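Local atomic coordinates of putative endonuclease/exonuclease/phosphatase family protein (Bacteroides thetaiotaomicron, PDB entry 3MPR), a protein that probably acts as a metal-dependent nuclease or related phosphoesterase of the endonuclease/exonuclease/phosphatase family, although its substrate remains unproven. Residues Q3-T8 and K130-E135; W114-P119 and H142-G147. All blocks are in the same frame, centred on the assembly; numbering follows the deposited sequence.

Interaction 1: Q3-T8 and K130-E135; sequences QPTSLT and KDTGFE
T132 and T5 meet through their hydroxyls, the side chains crossing at a slant, and T132 OG1 donates to T5 OG1 over 2.6 Å. T132 can be followed outward from CB, which already lies 3.3 Å from T5 OG1. From there the branches part. T132 OG1 sits between the backbone N and the carbonyl carbon (chi1 65°), where besides donating to T5 it accepts from F134 N (3.2 Å, N-H...O angle 160°), closing an ST turn. T132 CG2 also lies close to T5 OG1 and turns its methyl to P4 O, 3.7 Å away, and to Q3 CB. The fold explains the meeting: in this DNase I-like sandwich, Q3-T8 runs into strand 5-13 of one sheet, while K130-E135 is the turn of the hairpin 121-129/135-142 in the other. An alanine in place of T132 would probably leave T5 OG1 without its donor and F134 N without its acceptor, and open a gap beside P4 O where the methyl had been. F134 carries the turn inward. Its CB comes within 3.3 Å of T5 OG1, and F134 CD2 packs 3.9 Å from T5 CG2. L7 CD1 reaches the ring's edge, near its plane, 4.3 Å from F134 CE2. F289, on strand 283-289, stacks with the same ring, and that strand also pairs with T5 and L7 by backbone hydrogen bonds. Two waters join the backbones, one between Q3 O and T132 O, the other accepting a hydrogen bond from Q3 N and also bonded to T132 O.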
ATOM      1  N   GLN A   3      25.720   3.237  10.981  1.00 36.54           N
ATOM      2  CA  GLN A   3      24.890   2.993   9.805  1.00 38.06           C
ATOM      3  C   GLN A   3      23.647   3.878   9.783  1.00 32.42           C
ATOM      4  O   GLN A   3      23.057   4.143  10.837  1.00 27.05           O
ATOM      5  CB  GLN A   3      24.469   1.524   9.755  1.00 44.22           C
ATOM      6  CG  GLN A   3      25.635   0.559   9.759  1.00 50.93           C
ATOM      7  CD  GLN A   3      26.635   0.874   8.669  1.00 58.17           C
ATOM      8  OE1 GLN A   3      26.260   1.186   7.536  1.00 60.57           O
ATOM      9  NE2 GLN A   3      27.918   0.810   9.009  1.00 58.82           N
ATOM     10  N   PRO A   4      23.230   4.312   8.579  1.00 27.61           N
ATOM     11  CA  PRO A   4      21.972   5.062   8.501  1.00 26.07           C
ATOM     12  C   PRO A   4      20.822   4.125   8.843  1.00 19.29           C
ATOM     13  O   PRO A   4      20.945   2.908   8.691  1.00 21.23           O
ATOM     14  CB  PRO A   4      21.883   5.483   7.025  1.00 22.19           C
ATOM     15  CG  PRO A   4      22.970   4.701   6.291  1.00 21.12           C
ATOM     16  CD  PRO A   4      23.631   3.769   7.270  1.00 27.00           C
ATOM     17  N   THR A   5      19.711   4.681   9.303  1.00 12.29           N
ATOM     18  CA  THR A   5      18.602   3.846   9.736  1.00 12.19           C
ATOM     19  C   THR A   5      17.377   4.170   8.898  1.00 12.63           C
ATOM     20  O   THR A   5      17.068   5.336   8.683  1.00 12.08           O
ATOM     21  CB  THR A   5      18.293   4.075  11.224  1.00 10.90           C
ATOM     22  OG1 THR A   5      19.444   3.726  12.001  1.00 13.17           O
ATOM     23  CG2 THR A   5      17.105   3.226  11.670  1.00 11.72           C
ATOM     24  N   SER A   6      16.705   3.138   8.399  1.00  9.29           N
ATOM     25  CA  SER A   6      15.415   3.329   7.725  1.00 11.71           C
ATOM     26  C   SER A   6      14.271   2.817   8.586  1.00 12.49           C
ATOM     27  O   SER A   6      14.347   1.714   9.135  1.00 13.07           O
ATOM     28  CB  SER A   6      15.403   2.617   6.367  1.00 16.26           C
ATOM     29  OG  SER A   6      16.300   3.256   5.501  1.00 21.50           O
ATOM     30  N   LEU A   7      13.219   3.624   8.716  1.00 11.91           N
ATOM     31  CA  LEU A   7      12.058   3.264   9.526  1.00 13.17           C
ATOM     32  C   LEU A   7      10.759   3.464   8.747  1.00  9.95           C
ATOM     33  O   LEU A   7      10.591   4.473   8.072  1.00 11.89           O
ATOM     34  CB  LEU A   7      11.981   4.181  10.755  1.00 13.47           C
ATOM     35  CG  LEU A   7      13.060   4.103  11.818  1.00 22.66           C
ATOM     36  CD1 LEU A   7      12.826   5.186  12.856  1.00 30.71           C
ATOM     37  CD2 LEU A   7      13.063   2.725  12.460  1.00 22.27           C
ATOM     38  N   THR A   8       9.817   2.538   8.890  1.00  8.85           N
ATOM     39  CA  THR A   8       8.468   2.790   8.402  1.00  7.71           C
ATOM     40  C   THR A   8       7.560   2.984   9.601  1.00 10.51           C
ATOM     41  O   THR A   8       7.438   2.089  10.433  1.00  9.72           O
ATOM     42  CB  THR A   8       7.946   1.621   7.573  1.00 11.57           C
ATOM     43  OG1 THR A   8       8.750   1.503   6.401  1.00 10.94           O
ATOM     44  CG2 THR A   8       6.494   1.863   7.163  1.00  8.25           C
ATOM     45  N   LYS A 130      17.652  -2.351  17.033  1.00 16.62           N
ATOM     46  CA  LYS A 130      18.525  -3.491  17.294  1.00 21.16           C
ATOM     47  C   LYS A 130      19.648  -3.616  16.262  1.00 25.01           C
ATOM     48  O   LYS A 130      20.750  -4.053  16.594  1.00 26.38           O
ATOM     49  CB  LYS A 130      17.717  -4.787  17.366  1.00 17.49           C
ATOM     50  CG  LYS A 130      16.868  -4.899  18.623  1.00 17.61           C
ATOM     51  CD  LYS A 130      16.155  -6.244  18.699  1.00 21.06           C
ATOM     52  CE  LYS A 130      15.559  -6.462  20.076  1.00 25.68           C
ATOM     53  NZ  LYS A 130      14.821  -7.761  20.206  1.00 28.62           N
ATOM     54  N   ASP A 131      19.386  -3.227  15.017  1.00 19.98           N
ATOM     55  CA  ASP A 131      20.434  -3.339  14.010  1.00 22.28           C
ATOM     56  C   ASP A 131      21.464  -2.210  14.091  1.00 24.60           C
ATOM     57  O   ASP A 131      22.658  -2.471  14.218  1.00 31.29           O
ATOM     58  CB  ASP A 131      19.878  -3.498  12.584  1.00 21.33           C
ATOM     59  CG  ASP A 131      18.850  -2.447  12.224  1.00 26.70           C
ATOM     60  OD1 ASP A 131      18.611  -1.515  13.024  1.00 22.94           O
ATOM     61  OD2 ASP A 131      18.274  -2.550  11.120  1.00 34.14           O
ATOM     62  N   THR A 132      21.015  -0.962  14.059  1.00 14.61           N
ATOM     63  CA  THR A 132      21.955   0.150  13.942  1.00 17.20           C
ATOM     64  C   THR A 132      22.289   0.806  15.271  1.00 15.75           C
ATOM     65  O   THR A 132      23.246   1.581  15.362  1.00 12.36           O
ATOM     66  CB  THR A 132      21.417   1.251  13.010  1.00 17.32           C
ATOM     67  OG1 THR A 132      20.247   1.841  13.594  1.00 13.03           O
ATOM     68  CG2 THR A 132      21.071   0.682  11.647  1.00 17.56           C
ATOM     69  N   GLY A 133      21.489   0.528  16.293  1.00 16.30           N
ATOM     70  CA  GLY A 133      21.671   1.184  17.576  1.00 14.04           C
ATOM     71  C   GLY A 133      21.055   2.574  17.652  1.00 14.69           C
ATOM     72  O   GLY A 133      21.118   3.233  18.699  1.00 10.73           O
ATOM     73  N   PHE A 134      20.454   3.027  16.554  1.00 13.39           N
ATOM     74  CA  PHE A 134      19.831   4.356  16.514  1.00 14.27           C
ATOM     75  C   PHE A 134      18.785   4.495  17.620  1.00 11.69           C
ATOM     76  O   PHE A 134      17.895   3.651  17.745  1.00  9.91           O
ATOM     77  CB  PHE A 134      19.187   4.594  15.135  1.00 12.38           C
ATOM     78  CG  PHE A 134      18.368   5.861  15.045  1.00 13.33           C
ATOM     79  CD1 PHE A 134      18.910   7.085  15.403  1.00  9.61           C
ATOM     80  CD2 PHE A 134      17.069   5.827  14.569  1.00 14.98           C
ATOM     81  CE1 PHE A 134      18.163   8.249  15.325  1.00 14.16           C
ATOM     82  CE2 PHE A 134      16.326   6.994  14.471  1.00 12.37           C
ATOM     83  CZ  PHE A 134      16.872   8.197  14.848  1.00 11.47           C
ATOM     84  N   GLU A 135      18.890   5.558  18.412  1.00 10.83           N
ATOM     85  CA  GLU A 135      17.908   5.836  19.460  1.00 12.64           C
ATOM     86  C   GLU A 135      17.027   7.040  19.117  1.00 13.99           C
ATOM     87  O   GLU A 135      17.508   8.033  18.585  1.00 12.59           O
ATOM     88  CB  GLU A 135      18.620   6.068  20.799  1.00 10.18           C
ATOM     89  CG  GLU A 135      19.335   4.827  21.303  1.00 10.91           C
ATOM     90  CD  GLU A 135      19.968   5.026  22.668  1.00 20.16           C
ATOM     91  OE1 GLU A 135      19.346   5.677  23.533  1.00 22.21           O
ATOM     92  OE2 GLU A 135      21.092   4.531  22.867  1.00 21.04           O
TER
HETATM   93  O   HOH W   1      23.973   4.288  13.720  1.00 23.49           O
HETATM   94  O   HOH W   2      25.504   1.523  13.310  1.00 37.90           O

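Interaction 2: W114-P119 and H142-G147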
ATOM      1  N   TRP A 114      -6.989  22.281  30.802  1.00 16.93           N
ATOM      2  CA  TRP A 114      -7.524  23.564  30.366  1.00 20.65           C
ATOM      3  C   TRP A 114      -9.023  23.466  30.053  1.00 20.23           C
ATOM      4  O   TRP A 114      -9.810  23.148  30.937  1.00 21.95           O
ATOM      5  CB  TRP A 114      -6.697  24.107  29.188  1.00 24.37           C
ATOM      6  CG  TRP A 114      -5.221  24.171  29.528  1.00 18.78           C
ATOM      7  CD1 TRP A 114      -4.573  25.195  30.156  1.00 18.79           C
ATOM      8  CD2 TRP A 114      -4.229  23.155  29.294  1.00 19.06           C
ATOM      9  NE1 TRP A 114      -3.239  24.890  30.311  1.00 18.33           N
ATOM     10  CE2 TRP A 114      -3.003  23.642  29.799  1.00 18.78           C
ATOM     11  CE3 TRP A 114      -4.259  21.883  28.707  1.00 17.07           C
ATOM     12  CZ2 TRP A 114      -1.821  22.903  29.739  1.00 14.61           C
ATOM     13  CZ3 TRP A 114      -3.084  21.155  28.638  1.00 18.42           C
ATOM     14  CH2 TRP A 114      -1.880  21.665  29.153  1.00 19.34           C
ATOM     15  N   ASP A 115      -9.411  23.705  28.804  1.00 22.71           N
ATOM     16  CA  ASP A 115     -10.832  23.731  28.433  1.00 21.15           C
ATOM     17  C   ASP A 115     -11.347  22.444  27.763  1.00 21.90           C
ATOM     18  O   ASP A 115     -12.405  22.439  27.117  1.00 20.68           O
ATOM     19  CB  ASP A 115     -11.122  24.955  27.550  1.00 19.95           C
ATOM     20  CG  ASP A 115     -10.333  24.938  26.241  1.00 23.81           C
ATOM     21  OD1 ASP A 115      -9.449  24.072  26.081  1.00 20.41           O
ATOM     22  OD2 ASP A 115     -10.594  25.794  25.370  1.00 22.02           O
ATOM     23  N   ALA A 116     -10.618  21.348  27.934  1.00 19.61           N
ATOM     24  CA  ALA A 116     -10.999  20.081  27.306  1.00 19.17           C
ATOM     25  C   ALA A 116     -12.172  19.421  28.041  1.00 21.67           C
ATOM     26  O   ALA A 116     -12.401  19.699  29.216  1.00 20.51           O
ATOM     27  CB  ALA A 116      -9.799  19.141  27.249  1.00 16.46           C
ATOM     28  N   VAL A 117     -12.912  18.551  27.355  1.00 20.84           N
ATOM     29  CA  VAL A 117     -14.044  17.858  27.979  1.00 23.00           C
ATOM     30  C   VAL A 117     -13.706  16.447  28.462  1.00 26.59           C
ATOM     31  O   VAL A 117     -14.350  15.926  29.377  1.00 29.80           O
ATOM     32  CB  VAL A 117     -15.267  17.790  27.045  1.00 26.47           C
ATOM     33  CG1 VAL A 117     -15.780  19.192  26.745  1.00 29.03           C
ATOM     34  CG2 VAL A 117     -14.909  17.061  25.761  1.00 26.64           C
ATOM     35  N   LEU A 118     -12.700  15.824  27.853  1.00 19.70           N
ATOM     36  CA  LEU A 118     -12.264  14.498  28.281  1.00 16.96           C
ATOM     37  C   LEU A 118     -10.777  14.488  28.632  1.00 16.10           C
ATOM     38  O   LEU A 118     -10.008  15.279  28.089  1.00 15.65           O
ATOM     39  CB  LEU A 118     -12.553  13.462  27.189  1.00 25.91           C
ATOM     40  CG  LEU A 118     -13.924  12.773  27.165  1.00 32.69           C
ATOM     41  CD1 LEU A 118     -15.048  13.739  27.443  1.00 39.27           C
ATOM     42  CD2 LEU A 118     -14.147  12.069  25.832  1.00 31.46           C
ATOM     43  N   PRO A 119     -10.364  13.596  29.546  1.00 17.13           N
ATOM     44  CA  PRO A 119      -8.918  13.441  29.749  1.00 15.17           C
ATOM     45  C   PRO A 119      -8.294  12.892  28.479  1.00 13.89           C
ATOM     46  O   PRO A 119      -8.931  12.128  27.757  1.00 15.18           O
ATOM     47  CB  PRO A 119      -8.820  12.403  30.866  1.00 15.54           C
ATOM     48  CG  PRO A 119     -10.118  11.622  30.759  1.00 22.97           C
ATOM     49  CD  PRO A 119     -11.147  12.653  30.366  1.00 24.86           C
ATOM     50  N   HIS A 142      -4.027  11.643  21.265  1.00 11.02           N
ATOM     51  CA  HIS A 142      -5.334  11.900  20.688  1.00  8.40           C
ATOM     52  C   HIS A 142      -5.858  13.146  21.385  1.00 12.44           C
ATOM     53  O   HIS A 142      -6.125  13.121  22.585  1.00 13.45           O
ATOM     54  CB  HIS A 142      -6.265  10.709  20.942  1.00 10.72           C
ATOM     55  CG  HIS A 142      -7.602  10.839  20.282  1.00 13.64           C
ATOM     56  ND1 HIS A 142      -8.519   9.810  20.248  1.00 12.71           N
ATOM     57  CD2 HIS A 142      -8.174  11.875  19.623  1.00 16.59           C
ATOM     58  CE1 HIS A 142      -9.601  10.210  19.600  1.00 11.87           C
ATOM     59  NE2 HIS A 142      -9.419  11.460  19.215  1.00 14.44           N
HETATM   60  N   MSE A 143      -5.965  14.236  20.632  1.00  9.76           N
HETATM   61  CA  MSE A 143      -6.324  15.552  21.160  1.00 12.47           C
HETATM   62  C   MSE A 143      -7.813  15.666  21.518  1.00 16.77           C
HETATM   63  O   MSE A 143      -8.635  14.873  21.060  1.00 15.29           O
HETATM   64  CB  MSE A 143      -5.990  16.619  20.122  1.00  9.21           C
HETATM   65  CG  MSE A 143      -4.519  16.797  19.813  1.00 13.98           C
HETATM   66 SE   MSE A 143      -3.656  17.685  21.330  1.00 25.06          SE
HETATM   67  CE  MSE A 143      -2.351  18.743  20.355  1.00 12.45           C
ATOM     68  N   ASP A 144      -8.162  16.669  22.324  1.00 16.72           N
ATOM     69  CA  ASP A 144      -9.558  16.880  22.692  1.00 12.85           C
ATOM     70  C   ASP A 144     -10.283  17.588  21.548  1.00 18.52           C
ATOM     71  O   ASP A 144      -9.693  18.416  20.858  1.00 16.34           O
ATOM     72  CB  ASP A 144      -9.665  17.704  23.975  1.00 17.70           C
ATOM     73  CG  ASP A 144     -11.071  17.708  24.543  1.00 17.77           C
ATOM     74  OD1 ASP A 144     -11.756  18.748  24.456  1.00 20.73           O
ATOM     75  OD2 ASP A 144     -11.492  16.662  25.056  1.00 19.00           O
ATOM     76  N   HIS A 145     -11.560  17.274  21.346  1.00 16.65           N
ATOM     77  CA  HIS A 145     -12.288  17.849  20.212  1.00 18.86           C
ATOM     78  C   HIS A 145     -12.919  19.204  20.524  1.00 23.36           C
ATOM     79  O   HIS A 145     -13.196  19.979  19.614  1.00 23.94           O
ATOM     80  CB  HIS A 145     -13.352  16.877  19.696  1.00 22.94           C
ATOM     81  CG  HIS A 145     -14.344  16.462  20.737  1.00 23.34           C
ATOM     82  ND1 HIS A 145     -13.976  15.837  21.909  1.00 25.36           N
ATOM     83  CD2 HIS A 145     -15.692  16.589  20.786  1.00 23.92           C
ATOM     84  CE1 HIS A 145     -15.054  15.593  22.634  1.00 26.95           C
ATOM     85  NE2 HIS A 145     -16.109  16.032  21.970  1.00 24.91           N
ATOM     86  N   ILE A 146     -13.129  19.483  21.807  1.00 20.15           N
ATOM     87  CA  ILE A 146     -13.784  20.717  22.245  1.00 24.51           C
ATOM     88  C   ILE A 146     -12.801  21.801  22.687  1.00 24.83           C
ATOM     89  O   ILE A 146     -12.957  22.969  22.330  1.00 19.34           O
ATOM     90  CB  ILE A 146     -14.737  20.465  23.434  1.00 27.71           C
ATOM     91  CG1 ILE A 146     -15.849  19.477  23.057  1.00 30.40           C
ATOM     92  CG2 ILE A 146     -15.311  21.785  23.948  1.00 27.43           C
ATOM     93  CD1 ILE A 146     -16.604  19.836  21.794  1.00 34.75           C
ATOM     94  N   GLY A 147     -11.793  21.413  23.466  1.00 18.42           N
ATOM     95  CA  GLY A 147     -10.889  22.377  24.069  1.00 15.17           C
ATOM     96  C   GLY A 147      -9.816  22.930  23.151  1.00 16.30           C
ATOM     97  O   GLY A 147      -8.768  22.315  22.966  1.00 18.27           O
TER
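D144 and the loop 114-119 are tied by two hydrogen bonds from backbone N-H groups to the carboxylate: V117 N donates to D144 OD1 at 3.1 Å, and L118 N to D144 OD2 at 3.2 Å, both from above the carboxylate plane. D144 OD1 also accepts from I146 N, an Asx turn, and from G147 N (2.8 Å, at the anti lone pair), which completes the Asx motif. Three N-H groups thus grip one oxygen and should hold the carboxylate firmly in orientation, while OD2 adds a salt bridge to R120 NE. D144 CG lies anti to the backbone N (chi1 -168°), 3.3 Å from A116 CB. D115 OD1 lies 3.0 Å from G147 CA, and a CB at G147 would collide with D115 OD1 and A116 N. Outward, V117 straddles two neighbours: V117 CG2 meets H145 CE1 at 3.5 Å, and V117 CG1 packs 3.7 Å from I146 CB. I146 CG1 in turn lies over one face of the H145 ring. G147 is the N-cap of helix 148-164, and D115 accepts from K149 N and A150 N in its first turn, so the loop leading to strand 121-129 is fastened to the helix that follows strand 135-142.

Interactions 1 and 2 hold opposite ends of the same hairpin, strands 121-129 and 135-142: 130-135 is its turn, whereas 114-119 leads into its first strand and 142-147 leaves its second. Their centres are about 35 Å apart, on opposite sides of the chain's centre, and each is partly buried. Interaction 1 joins the two sheets through a buried aromatic ring, one hydroxyl pair and bridging waters, and lies away from the magnesium site. Interaction 2 joins loop to loop and relies on a carboxylate gathering backbone N-H groups beside a helix start; there the H145 side chain is about 9 Å from that of E51, which binds magnesium, although no ion is bound to this chain.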